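Side-chain contacts in uncharacterized protein VP1736 (Vibrio parahaemolyticus, PDB 3LXQ), which is of unknown function but carries a sulfatase-family domain belonging to the alkaline phosphatase clan of alpha/beta folds: residues Gly102-Leu107 with His322-Ile327; Pro108-Leu113 with Asn273-Ser278; Tyr280-Phe285 with Phe300-Asp305; Phe123-Ala128 with Leu389-Leu394. All coordinates share one frame; numbering follows the deposited sequence.

Contact 1 (Gly102-Leu107 with His322-Ile327)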
loop_
_atom_site.group_PDB
_atom_site.type_symbol
_atom_site.label_atom_id
_atom_site.label_comp_id
_atom_site.label_asym_id
_atom_site.label_seq_id
_atom_site.Cartn_x
_atom_site.Cartn_y
_atom_site.Cartn_z
ATOM N N GLY A 102 2.480 -18.392 -3.048
ATOM C CA GLY A 102 1.967 -19.742 -2.815
ATOM C C GLY A 102 0.709 -19.776 -1.959
ATOM O O GLY A 102 -0.295 -20.374 -2.354
ATOM N N SER A 103 0.755 -19.118 -0.799
ATOM C CA SER A 103 -0.383 -19.107 0.125
ATOM C C SER A 103 -1.622 -18.414 -0.455
ATOM O O SER A 103 -2.719 -18.582 0.068
ATOM C CB SER A 103 -0.001 -18.497 1.482
ATOM O OG SER A 103 0.340 -17.126 1.357
ATOM N N LEU A 104 -1.445 -17.657 -1.538
ATOM C CA LEU A 104 -2.566 -17.002 -2.215
ATOM C C LEU A 104 -2.941 -17.698 -3.522
ATOM O O LEU A 104 -3.660 -17.141 -4.350
ATOM C CB LEU A 104 -2.277 -15.512 -2.445
ATOM C CG LEU A 104 -2.501 -14.508 -1.304
ATOM C CD1 LEU A 104 -1.760 -14.871 -0.006
ATOM C CD2 LEU A 104 -2.096 -13.131 -1.753
ATOM N N GLY A 105 -2.451 -18.924 -3.696
ATOM C CA GLY A 105 -2.837 -19.752 -4.837
ATOM C C GLY A 105 -1.900 -19.748 -6.033
ATOM O O GLY A 105 -1.955 -20.659 -6.865
ATOM N N GLY A 106 -1.034 -18.742 -6.120
ATOM C CA GLY A 106 -0.105 -18.605 -7.244
ATOM C C GLY A 106 1.071 -19.569 -7.197
ATOM O O GLY A 106 1.013 -20.606 -6.534
ATOM N N LEU A 107 2.144 -19.203 -7.894
ATOM C CA LEU A 107 3.339 -20.045 -8.033
ATOM C C LEU A 107 4.061 -20.226 -6.694
ATOM O O LEU A 107 4.077 -19.292 -5.879
ATOM C CB LEU A 107 4.271 -19.453 -9.094
ATOM C CG LEU A 107 3.638 -19.399 -10.490
ATOM C CD1 LEU A 107 4.364 -18.420 -11.412
ATOM C CD2 LEU A 107 3.551 -20.788 -11.127
ATOM N N HIS A 322 -4.289 -7.668 -7.489
ATOM C CA HIS A 322 -4.371 -8.539 -6.333
ATOM C C HIS A 322 -2.982 -8.760 -5.728
ATOM O O HIS A 322 -2.031 -9.126 -6.412
ATOM C CB HIS A 322 -5.083 -9.843 -6.705
ATOM C CG HIS A 322 -5.429 -10.714 -5.536
ATOM N ND1 HIS A 322 -5.535 -12.085 -5.643
ATOM C CD2 HIS A 322 -5.696 -10.419 -4.241
ATOM C CE1 HIS A 322 -5.855 -12.596 -4.467
ATOM N NE2 HIS A 322 -5.957 -11.606 -3.599
ATOM N N ILE A 323 -2.872 -8.498 -4.430
ATOM C CA ILE A 323 -1.580 -8.420 -3.772
ATOM C C ILE A 323 -1.672 -9.056 -2.395
ATOM O O ILE A 323 -2.752 -9.116 -1.812
ATOM C CB ILE A 323 -1.061 -6.945 -3.657
ATOM C CG1 ILE A 323 -2.115 -6.008 -3.051
ATOM C CG2 ILE A 323 -0.676 -6.405 -5.021
ATOM C CD1 ILE A 323 -1.525 -4.713 -2.457
ATOM N N PRO A 324 -0.543 -9.563 -1.880
ATOM C CA PRO A 324 -0.518 -10.019 -0.495
ATOM C C PRO A 324 -0.488 -8.842 0.468
ATOM O O PRO A 324 -0.014 -7.763 0.122
ATOM C CB PRO A 324 0.804 -10.784 -0.409
ATOM C CG PRO A 324 1.684 -10.117 -1.429
ATOM C CD PRO A 324 0.757 -9.747 -2.548
ATOM N N ALA A 325 -1.018 -9.048 1.665
ATOM C CA ALA A 325 -0.866 -8.087 2.740
ATOM C C ALA A 325 -0.898 -8.884 4.011
ATOM O O ALA A 325 -1.749 -9.747 4.176
ATOM C CB ALA A 325 -1.988 -7.050 2.723
ATOM N N LEU A 326 0.048 -8.598 4.895
ATOM C CA LEU A 326 0.175 -9.308 6.157
ATOM C C LEU A 326 0.509 -8.327 7.252
ATOM O O LEU A 326 1.462 -7.566 7.137
ATOM C CB LEU A 326 1.291 -10.358 6.048
ATOM C CG LEU A 326 1.625 -11.435 7.100
ATOM C CD1 LEU A 326 2.948 -11.129 7.760
ATOM C CD2 LEU A 326 0.542 -11.683 8.150
ATOM N N ILE A 327 -0.279 -8.337 8.319
ATOM C CA ILE A 327 0.068 -7.562 9.489
ATOM C C ILE A 327 0.474 -8.567 10.557
ATOM O O ILE A 327 -0.251 -9.518 10.853
ATOM C CB ILE A 327 -1.076 -6.640 9.960
ATOM C CG1 ILE A 327 -1.423 -5.607 8.872
ATOM C CG2 ILE A 327 -0.700 -5.953 11.277
ATOM C CD1 ILE A 327 -2.629 -4.723 9.211
#
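The loop 102-107 passes over the strand 322-328 at the place where that strand is interrupted, with the CA atoms of L104 and P324 7.5 Å apart and no hydrogen bond joining the two backbones. A turn presents L104: G105 N donates to G102 O at 2.9 Å, and G105 itself takes a positive phi (97°), which turns the chain after L104. L104 points its CB at the strand, and one methyl, CD2, does all the touching. With CG anti to the carbonyl carbon (chi1 -82°), this branch is brought down on the proline, 3.7 Å from P324 CA and 4.0 Å from P324 CB. It also stands 3.9 Å from P324 N, and the carbonyl O of I323 borders the same methyl at 4.1 Å. A98 and M117, the latter on helix 111-118, pack around the leucine from outside the two segments. One residue before I323, H322 uses NE2 to bond T124 O of the neighbouring strand 121-127, while I323 and A325 return to backbone pairing with that strand. P324, whose N has no hydrogen to give, thus sits between bonded parts of the strand. No polar bond crosses the contact: a single leucine methyl rests on the proline and the adjoining backbone at the break in the strand, so the contact depends on shape and burial.

Contact 2 (Pro108-Leu113 with Asn273-Ser278)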
loop_
_atom_site.group_PDB
_atom_site.type_symbol
_atom_site.label_atom_id
_atom_site.label_comp_id
_atom_site.label_asym_id
_atom_site.label_seq_id
_atom_site.Cartn_x
_atom_site.Cartn_y
_atom_site.Cartn_z
ATOM N N PRO A 108 4.635 -21.426 -6.447
ATOM C CA PRO A 108 5.266 -21.687 -5.143
ATOM C C PRO A 108 6.571 -20.911 -4.983
ATOM O O PRO A 108 7.651 -21.495 -4.956
ATOM C CB PRO A 108 5.503 -23.203 -5.152
ATOM C CG PRO A 108 5.585 -23.575 -6.593
ATOM C CD PRO A 108 4.736 -22.586 -7.358
ATOM N N LEU A 109 6.447 -19.595 -4.869
ATOM C CA LEU A 109 7.593 -18.693 -4.888
ATOM C C LEU A 109 7.875 -18.013 -3.556
ATOM O O LEU A 109 8.895 -17.337 -3.413
ATOM C CB LEU A 109 7.391 -17.625 -5.965
ATOM C CG LEU A 109 8.212 -17.590 -7.254
ATOM C CD1 LEU A 109 8.589 -18.972 -7.814
ATOM C CD2 LEU A 109 7.479 -16.752 -8.304
ATOM N N THR A 110 6.976 -18.178 -2.587
ATOM C CA THR A 110 7.088 -17.447 -1.322
ATOM C C THR A 110 6.959 -18.308 -0.058
ATOM O O THR A 110 6.147 -17.977 0.808
ATOM C CB THR A 110 6.035 -16.306 -1.227
ATOM O OG1 THR A 110 4.735 -16.847 -1.481
ATOM C CG2 THR A 110 6.343 -15.166 -2.214
ATOM N N PRO A 111 7.782 -19.377 0.084
ATOM C CA PRO A 111 7.609 -20.251 1.255
ATOM C C PRO A 111 7.817 -19.576 2.619
ATOM O O PRO A 111 7.120 -19.931 3.571
ATOM C CB PRO A 111 8.638 -21.366 1.033
ATOM C CG PRO A 111 9.625 -20.813 0.080
ATOM C CD PRO A 111 8.879 -19.843 -0.786
ATOM N N ASN A 112 8.755 -18.635 2.725
ATOM C CA ASN A 112 8.929 -17.887 3.974
ATOM C C ASN A 112 7.710 -17.039 4.305
ATOM O O ASN A 112 7.248 -17.049 5.441
ATOM C CB ASN A 112 10.179 -17.006 3.947
ATOM C CG ASN A 112 11.472 -17.814 3.979
ATOM O OD1 ASN A 112 11.692 -18.636 4.873
ATOM N ND2 ASN A 112 12.336 -17.577 3.000
ATOM N N LEU A 113 7.188 -16.310 3.314
ATOM C CA LEU A 113 5.995 -15.476 3.526
ATOM C C LEU A 113 4.766 -16.324 3.841
ATOM O O LEU A 113 4.012 -15.991 4.746
ATOM C CB LEU A 113 5.719 -14.544 2.337
ATOM C CG LEU A 113 4.547 -13.551 2.459
ATOM C CD1 LEU A 113 4.790 -12.531 3.575
ATOM C CD2 LEU A 113 4.262 -12.851 1.130
ATOM N N ASN A 273 12.600 -16.140 -9.892
ATOM C CA ASN A 273 13.723 -16.367 -8.978
ATOM C C ASN A 273 14.034 -15.156 -8.100
ATOM O O ASN A 273 14.332 -15.310 -6.913
ATOM C CB ASN A 273 14.975 -16.800 -9.751
ATOM C CG ASN A 273 14.850 -18.191 -10.348
ATOM O OD1 ASN A 273 14.196 -19.068 -9.788
ATOM N ND2 ASN A 273 15.500 -18.402 -11.485
ATOM N N ALA A 274 13.960 -13.959 -8.684
ATOM C CA ALA A 274 14.123 -12.713 -7.919
ATOM C C ALA A 274 13.064 -12.574 -6.819
ATOM O O ALA A 274 13.382 -12.152 -5.695
ATOM C CB ALA A 274 14.114 -11.511 -8.837
ATOM N N VAL A 275 11.817 -12.929 -7.141
ATOM C CA VAL A 275 10.755 -13.002 -6.128
ATOM C C VAL A 275 11.144 -14.016 -5.042
ATOM O O VAL A 275 11.120 -13.696 -3.850
ATOM C CB VAL A 275 9.369 -13.342 -6.745
ATOM C CG1 VAL A 275 8.345 -13.704 -5.656
ATOM C CG2 VAL A 275 8.851 -12.181 -7.604
ATOM N N LYS A 276 11.529 -15.222 -5.460
ATOM C CA LYS A 276 11.928 -16.253 -4.506
ATOM C C LYS A 276 13.141 -15.823 -3.679
ATOM O O LYS A 276 13.187 -16.099 -2.479
ATOM C CB LYS A 276 12.177 -17.601 -5.189
ATOM C CG LYS A 276 12.318 -18.765 -4.202
ATOM C CD LYS A 276 12.222 -20.118 -4.882
ATOM C CE LYS A 276 12.066 -21.223 -3.842
ATOM N NZ LYS A 276 12.298 -22.581 -4.411
ATOM N N TYR A 277 14.104 -15.140 -4.311
ATOM C CA TYR A 277 15.198 -14.518 -3.562
ATOM C C TYR A 277 14.668 -13.526 -2.521
ATOM O O TYR A 277 15.046 -13.599 -1.349
ATOM C CB TYR A 277 16.255 -13.828 -4.454
ATOM C CG TYR A 277 17.192 -13.004 -3.597
ATOM C CD1 TYR A 277 18.197 -13.616 -2.855
ATOM C CD2 TYR A 277 17.005 -11.630 -3.442
ATOM C CE1 TYR A 277 19.021 -12.878 -2.022
ATOM C CE2 TYR A 277 17.827 -10.880 -2.609
ATOM C CZ TYR A 277 18.832 -11.513 -1.901
ATOM O OH TYR A 277 19.662 -10.781 -1.082
ATOM N N SER A 278 13.805 -12.605 -2.955
ATOM C CA SER A 278 13.212 -11.612 -2.053
ATOM C C SER A 278 12.469 -12.251 -0.878
ATOM O O SER A 278 12.534 -11.744 0.242
ATOM C CB SER A 278 12.281 -10.671 -2.806
ATOM O OG SER A 278 11.795 -9.659 -1.937
#
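The flat group that meets K276 across this contact is the peptide carbonyl of L109: its O lies 3.4 Å from K276 CA, while no aromatic ring or side-chain amide touches the other segment. It is a loop-to-helix contact within the alpha/beta sulfatase fold, where the lead-in to helix 111-118 lies against helix 271-289, and the CA atoms of L109 and K276 approach to 5.0 Å. The CA-H...O angle of 149° makes this a reasonable weak interaction, and it matters because L109 O is buried here and has no hydrogen-bond partner in the model. Beside it, L109 and V275 cross at about a right angle. V275 CG1, held anti to the backbone N (chi1 168°), is the common touching point: it lies 4.0 Å from L109 CB and 4.1 Å from L109 CD2, with T110 CG2 slightly farther off at 4.2 Å. K276 runs out extended from the helix beside the L109 carbonyl, and its NZ is bonded to E262 O. T110 occupies the N-cap position but turns OG1 to D114 and G102 N. The first turn of helix 111-118 is gripped instead from helix 271-289, by the D279 carboxylate, which accepts from N112 N and L113 N. The aliphatic start of the lysine also lines the buried oxygen, K276 CB standing 3.7 Å from L109 O.

Contact 3 (Tyr280-Phe285 with Phe300-Asp305)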
loop_
_atom_site.group_PDB
_atom_site.type_symbol
_atom_site.label_atom_id
_atom_site.label_comp_id
_atom_site.label_asym_id
_atom_site.label_seq_id
_atom_site.Cartn_x
_atom_site.Cartn_y
_atom_site.Cartn_z
ATOM N N TYR A 280 13.260 -15.297 0.421
ATOM C CA TYR A 280 14.339 -15.763 1.281
ATOM C C TYR A 280 14.877 -14.591 2.090
ATOM O O TYR A 280 15.165 -14.728 3.271
ATOM C CB TYR A 280 15.473 -16.413 0.463
ATOM C CG TYR A 280 16.837 -16.255 1.103
ATOM C CD1 TYR A 280 17.334 -17.215 1.993
ATOM C CD2 TYR A 280 17.621 -15.128 0.841
ATOM C CE1 TYR A 280 18.587 -17.057 2.594
ATOM C CE2 TYR A 280 18.865 -14.962 1.436
ATOM C CZ TYR A 280 19.340 -15.923 2.307
ATOM O OH TYR A 280 20.575 -15.740 2.882
ATOM N N ALA A 281 15.013 -13.444 1.434
ATOM C CA ALA A 281 15.560 -12.255 2.059
ATOM C C ALA A 281 14.648 -11.743 3.173
ATOM O O ALA A 281 15.143 -11.296 4.213
ATOM C CB ALA A 281 15.809 -11.173 1.013
ATOM N N LEU A 282 13.328 -11.825 2.960
ATOM C CA LEU A 282 12.340 -11.422 3.967
ATOM C C LEU A 282 12.392 -12.339 5.182
ATOM O O LEU A 282 12.328 -11.866 6.324
ATOM C CB LEU A 282 10.920 -11.393 3.380
ATOM C CG LEU A 282 9.749 -11.016 4.298
ATOM C CD1 LEU A 282 9.904 -9.613 4.876
ATOM C CD2 LEU A 282 8.425 -11.148 3.566
ATOM N N GLY A 283 12.522 -13.643 4.914
ATOM C CA GLY A 283 12.629 -14.681 5.951
ATOM C C GLY A 283 13.805 -14.435 6.874
ATOM O O GLY A 283 13.684 -14.593 8.095
ATOM N N THR A 284 14.936 -14.033 6.291
ATOM C CA THR A 284 16.125 -13.648 7.063
ATOM C C THR A 284 15.886 -12.404 7.919
ATOM O O THR A 284 16.456 -12.292 8.998
ATOM C CB THR A 284 17.405 -13.440 6.186
ATOM O OG1 THR A 284 17.228 -12.320 5.313
ATOM C CG2 THR A 284 17.735 -14.685 5.373
ATOM N N PHE A 285 15.047 -11.481 7.451
ATOM C CA PHE A 285 14.651 -10.336 8.279
ATOM C C PHE A 285 13.837 -10.779 9.487
ATOM O O PHE A 285 14.124 -10.354 10.609
ATOM C CB PHE A 285 13.844 -9.291 7.506
ATOM C CG PHE A 285 13.349 -8.163 8.374
ATOM C CD1 PHE A 285 14.176 -7.088 8.673
ATOM C CD2 PHE A 285 12.077 -8.202 8.937
ATOM C CE1 PHE A 285 13.732 -6.053 9.490
ATOM C CE2 PHE A 285 11.628 -7.176 9.770
ATOM C CZ PHE A 285 12.449 -6.101 10.043
ATOM N N PHE A 300 4.347 -4.826 12.138
ATOM C CA PHE A 300 4.949 -4.973 10.826
ATOM C C PHE A 300 3.856 -5.233 9.805
ATOM O O PHE A 300 2.883 -5.935 10.095
ATOM C CB PHE A 300 5.939 -6.144 10.817
ATOM C CG PHE A 300 7.071 -6.000 11.804
ATOM C CD1 PHE A 300 6.915 -6.403 13.132
ATOM C CD2 PHE A 300 8.296 -5.481 11.407
ATOM C CE1 PHE A 300 7.959 -6.279 14.050
ATOM C CE2 PHE A 300 9.361 -5.345 12.327
ATOM C CZ PHE A 300 9.186 -5.745 13.643
ATOM N N ILE A 301 4.007 -4.654 8.615
ATOM C CA ILE A 301 3.132 -5.002 7.511
ATOM C C ILE A 301 3.964 -5.437 6.301
ATOM O O ILE A 301 4.881 -4.760 5.912
ATOM C CB ILE A 301 2.046 -3.889 7.203
ATOM C CG1 ILE A 301 1.080 -4.347 6.114
ATOM C CG2 ILE A 301 2.672 -2.536 6.828
ATOM C CD1 ILE A 301 -0.130 -3.439 5.980
ATOM N N VAL A 302 3.664 -6.603 5.753
ATOM C CA VAL A 302 4.276 -7.032 4.496
ATOM C C VAL A 302 3.213 -6.789 3.439
ATOM O O VAL A 302 2.163 -7.421 3.460
ATOM C CB VAL A 302 4.637 -8.531 4.474
ATOM C CG1 VAL A 302 5.244 -8.917 3.113
ATOM C CG2 VAL A 302 5.581 -8.906 5.625
ATOM N N ILE A 303 3.488 -5.872 2.519
ATOM C CA ILE A 303 2.522 -5.534 1.478
ATOM C C ILE A 303 3.246 -5.134 0.182
ATOM O O ILE A 303 4.291 -4.484 0.227
ATOM C CB ILE A 303 1.512 -4.440 1.965
ATOM C CG1 ILE A 303 0.287 -4.372 1.037
ATOM C CG2 ILE A 303 2.195 -3.081 2.155
ATOM C CD1 ILE A 303 -0.859 -3.520 1.554
ATOM N N ALA A 304 2.705 -5.547 -0.961
ATOM C CA ALA A 304 3.278 -5.140 -2.248
ATOM C C ALA A 304 2.901 -3.695 -2.593
ATOM O O ALA A 304 1.964 -3.110 -2.010
ATOM C CB ALA A 304 2.848 -6.091 -3.364
ATOM N N ASP A 305 3.660 -3.107 -3.512
ATOM C CA ASP A 305 3.312 -1.797 -4.060
ATOM C C ASP A 305 2.354 -1.941 -5.243
ATOM O O ASP A 305 1.596 -1.019 -5.540
ATOM C CB ASP A 305 4.567 -0.988 -4.429
ATOM C CG ASP A 305 5.455 -1.691 -5.445
ATOM O OD1 ASP A 305 5.256 -2.894 -5.737
ATOM O OD2 ASP A 305 6.363 -1.019 -5.970
#
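F285 brings the edge of its ring to F300, whose CE2 lies in the plane of the F285 ring, 3.9 Å from F285 CE2 and equally 3.9 Å from F285 CZ. The two rings approach each other obliquely. F285 has CG anti to the backbone N (chi1 176°), which extends the ring away from the helix backbone so that its CE2-CZ edge reaches F300. One helical turn earlier, L282 reaches V302 tip to tip, its CD2 3.9 Å from V302 CG1 and 4.2 Å from V302 CG2. These two pairs seat helix 271-289 on strand 298-304, the last steps of a beta-alpha-beta crossover that begins at strand 241-246. Helix 220-234 adds Y224 beside L282 and F231 beside F285, and W295 meets the F300 ring. On the helix itself T284 OG1 donates to A281 O at 2.6 Å, and F285 N reaches that oxygen from the same face of the carbonyl. The threonine hydroxyl is therefore satisfied by its own helix, and the interface with the strand consists of hydrocarbon and aromatic atoms alone, a hydrophobic seam held by burial.

Contact 4 (Phe123-Ala128 with Leu389-Leu394)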
loop_
_atom_site.group_PDB
_atom_site.type_symbol
_atom_site.label_atom_id
_atom_site.label_comp_id
_atom_site.label_asym_id
_atom_site.label_seq_id
_atom_site.Cartn_x
_atom_site.Cartn_y
_atom_site.Cartn_z
ATOM N N PHE A 123 -4.490 -10.876 4.569
ATOM C CA PHE A 123 -5.619 -10.342 3.788
ATOM C C PHE A 123 -5.662 -11.071 2.462
ATOM O O PHE A 123 -4.706 -10.998 1.691
ATOM C CB PHE A 123 -5.460 -8.834 3.548
ATOM C CG PHE A 123 -5.490 -7.995 4.800
ATOM C CD1 PHE A 123 -4.352 -7.854 5.587
ATOM C CD2 PHE A 123 -6.642 -7.330 5.173
ATOM C CE1 PHE A 123 -4.377 -7.055 6.739
ATOM C CE2 PHE A 123 -6.682 -6.534 6.327
ATOM C CZ PHE A 123 -5.552 -6.396 7.103
ATOM N N THR A 124 -6.751 -11.779 2.188
ATOM C CA THR A 124 -6.805 -12.636 0.998
ATOM C C THR A 124 -7.490 -11.940 -0.156
ATOM O O THR A 124 -7.497 -12.453 -1.279
ATOM C CB THR A 124 -7.512 -13.986 1.259
ATOM O OG1 THR A 124 -8.915 -13.763 1.478
ATOM C CG2 THR A 124 -6.899 -14.692 2.460
ATOM N N GLN A 125 -8.055 -10.770 0.121
ATOM C CA GLN A 125 -8.719 -9.964 -0.898
ATOM C C GLN A 125 -8.242 -8.507 -0.898
ATOM O O GLN A 125 -9.054 -7.597 -0.983
ATOM C CB GLN A 125 -10.248 -10.011 -0.727
ATOM C CG GLN A 125 -10.865 -11.339 -1.129
ATOM C CD GLN A 125 -10.654 -11.669 -2.597
ATOM O OE1 GLN A 125 -10.406 -12.821 -2.956
ATOM N NE2 GLN A 125 -10.770 -10.664 -3.455
HETATM N N MSE A 126 -6.925 -8.331 -0.823
HETATM C CA MSE A 126 -6.253 -7.043 -0.859
HETATM C C MSE A 126 -5.907 -6.621 -2.286
HETATM O O MSE A 126 -5.354 -7.402 -3.058
HETATM C CB MSE A 126 -4.962 -7.111 -0.038
HETATM C CG MSE A 126 -4.204 -5.793 0.043
HETATM SE SE MSE A 126 -5.183 -4.350 0.918
HETATM C CE MSE A 126 -5.637 -5.271 2.576
ATOM N N TYR A 127 -6.232 -5.374 -2.621
ATOM C CA TYR A 127 -5.934 -4.834 -3.952
ATOM C C TYR A 127 -5.165 -3.534 -3.916
ATOM O O TYR A 127 -5.465 -2.634 -3.120
ATOM C CB TYR A 127 -7.212 -4.687 -4.777
ATOM C CG TYR A 127 -7.856 -6.019 -5.040
ATOM C CD1 TYR A 127 -8.698 -6.602 -4.092
ATOM C CD2 TYR A 127 -7.598 -6.719 -6.214
ATOM C CE1 TYR A 127 -9.272 -7.840 -4.301
ATOM C CE2 TYR A 127 -8.181 -7.960 -6.441
ATOM C CZ TYR A 127 -9.022 -8.514 -5.480
ATOM O OH TYR A 127 -9.582 -9.756 -5.684
ATOM N N ALA A 128 -4.153 -3.444 -4.771
ATOM C CA ALA A 128 -3.453 -2.190 -4.991
ATOM C C ALA A 128 -4.406 -1.258 -5.733
ATOM O O ALA A 128 -5.273 -1.723 -6.468
ATOM C CB ALA A 128 -2.164 -2.414 -5.793
ATOM N N LEU A 389 -14.535 -2.402 -7.502
ATOM C CA LEU A 389 -14.912 -3.770 -7.187
ATOM C C LEU A 389 -15.622 -3.836 -5.832
ATOM O O LEU A 389 -15.119 -3.309 -4.826
ATOM C CB LEU A 389 -13.674 -4.680 -7.184
ATOM C CG LEU A 389 -13.879 -6.177 -6.867
ATOM C CD1 LEU A 389 -14.569 -6.938 -8.020
ATOM C CD2 LEU A 389 -12.572 -6.866 -6.470
ATOM N N THR A 390 -16.805 -4.447 -5.827
ATOM C CA THR A 390 -17.516 -4.792 -4.591
ATOM C C THR A 390 -17.918 -6.271 -4.650
ATOM O O THR A 390 -17.683 -6.942 -5.650
ATOM C CB THR A 390 -18.791 -3.924 -4.386
ATOM O OG1 THR A 390 -19.851 -4.449 -5.186
ATOM C CG2 THR A 390 -18.547 -2.464 -4.773
ATOM N N ARG A 391 -18.528 -6.782 -3.587
ATOM C CA ARG A 391 -18.893 -8.196 -3.545
ATOM C C ARG A 391 -19.973 -8.556 -4.567
ATOM O O ARG A 391 -20.145 -9.724 -4.911
ATOM C CB ARG A 391 -19.339 -8.587 -2.139
ATOM C CG ARG A 391 -18.200 -8.852 -1.178
ATOM C CD ARG A 391 -17.444 -10.124 -1.543
ATOM N NE ARG A 391 -16.300 -10.339 -0.661
ATOM C CZ ARG A 391 -15.462 -11.372 -0.745
ATOM N NH1 ARG A 391 -14.458 -11.477 0.115
ATOM N NH2 ARG A 391 -15.623 -12.304 -1.680
ATOM N N ASP A 392 -20.665 -7.535 -5.070
ATOM C CA ASP A 392 -21.864 -7.722 -5.886
ATOM C C ASP A 392 -21.704 -7.310 -7.340
ATOM O O ASP A 392 -22.429 -7.788 -8.215
ATOM C CB ASP A 392 -23.031 -6.968 -5.249
ATOM C CG ASP A 392 -23.337 -7.470 -3.864
ATOM O OD1 ASP A 392 -23.921 -8.567 -3.743
ATOM O OD2 ASP A 392 -22.967 -6.782 -2.894
ATOM N N ASN A 393 -20.736 -6.437 -7.588
ATOM C CA ASN A 393 -20.575 -5.812 -8.887
ATOM C C ASN A 393 -19.150 -5.311 -9.103
ATOM O O ASN A 393 -18.369 -5.144 -8.154
ATOM C CB ASN A 393 -21.575 -4.655 -9.027
ATOM C CG ASN A 393 -21.682 -3.827 -7.750
ATOM O OD1 ASN A 393 -20.697 -3.256 -7.292
ATOM N ND2 ASN A 393 -22.875 -3.778 -7.166
ATOM N N LEU A 394 -18.822 -5.083 -10.368
ATOM C CA LEU A 394 -17.606 -4.391 -10.742
ATOM C C LEU A 394 -17.944 -3.369 -11.811
ATOM O O LEU A 394 -18.503 -3.716 -12.862
ATOM C CB LEU A 394 -16.554 -5.379 -11.263
ATOM C CG LEU A 394 -15.367 -4.835 -12.066
ATOM C CD1 LEU A 394 -14.368 -4.086 -11.193
ATOM C CD2 LEU A 394 -14.694 -5.995 -12.792
#
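Q125 and Y127 of strand 121-127 face R391 and L389 across a gap too wide for backbone pairing, the CA atoms being 10.7 Å apart for Q125 and R391 and 9.6 Å for Y127 and L389. Here the mixed sheet of this alpha/beta sulfatase-type fold meets the five-stranded antiparallel sheet, at the hairpin joining its strands 385-390 and 394-398. L389 places CD2 over one face of the Y127 ring, offset toward the rim and 4.0 Å from Y127 CZ. A378 and M380, on the adjoining strand 377-382, also touch this tyrosine, while H322 brings its ring to it from strand 322-328. At the edge of the same ring, in its plane, lies Q125 NE2; its bond to Y127 OH is short at 2.7 Å but bent, and weak. It ties together the two side chains that meet the 389-394 segment. Q125 then offers its aliphatic part to the arginine, with CG 3.8 Å from R391 NH1 and the amide and guanidinium planes 52° apart. R391 bends at chi2 to reach across. Its charge is answered outside the contact, by a salt bridge from NE to E376 and by a cation-pi contact with F410. The hairpin is closed by T390 N donating to N393 O and by an ST turn, in which T390 OG1 accepts from D392 N. The same hydroxyl donates to N393 OD1 at 2.6 Å, coming in from above the carbonyl plane.

How the contacts relate
Contacts 1, 2 and 3 gather at one part of the sulfatase-type fold, their centres 10 to 12 Å apart. Contact 4 lies about 14 Å from contact 1 and some 23 to 24 Å from the other two, where the mixed and the antiparallel sheets meet. Strand 322-328 lies between 298-304 of contact 3 and 121-127 of contact 4, antiparallel to both. Contacts 2 and 3 share helix 271-289 and follow in series along the chain; contact 1 spans both, and contact 4 interlocks with contact 1. Loop, helix, mixed sheet and antiparallel sheet are thus tied together, for the most part by segments far apart in sequence.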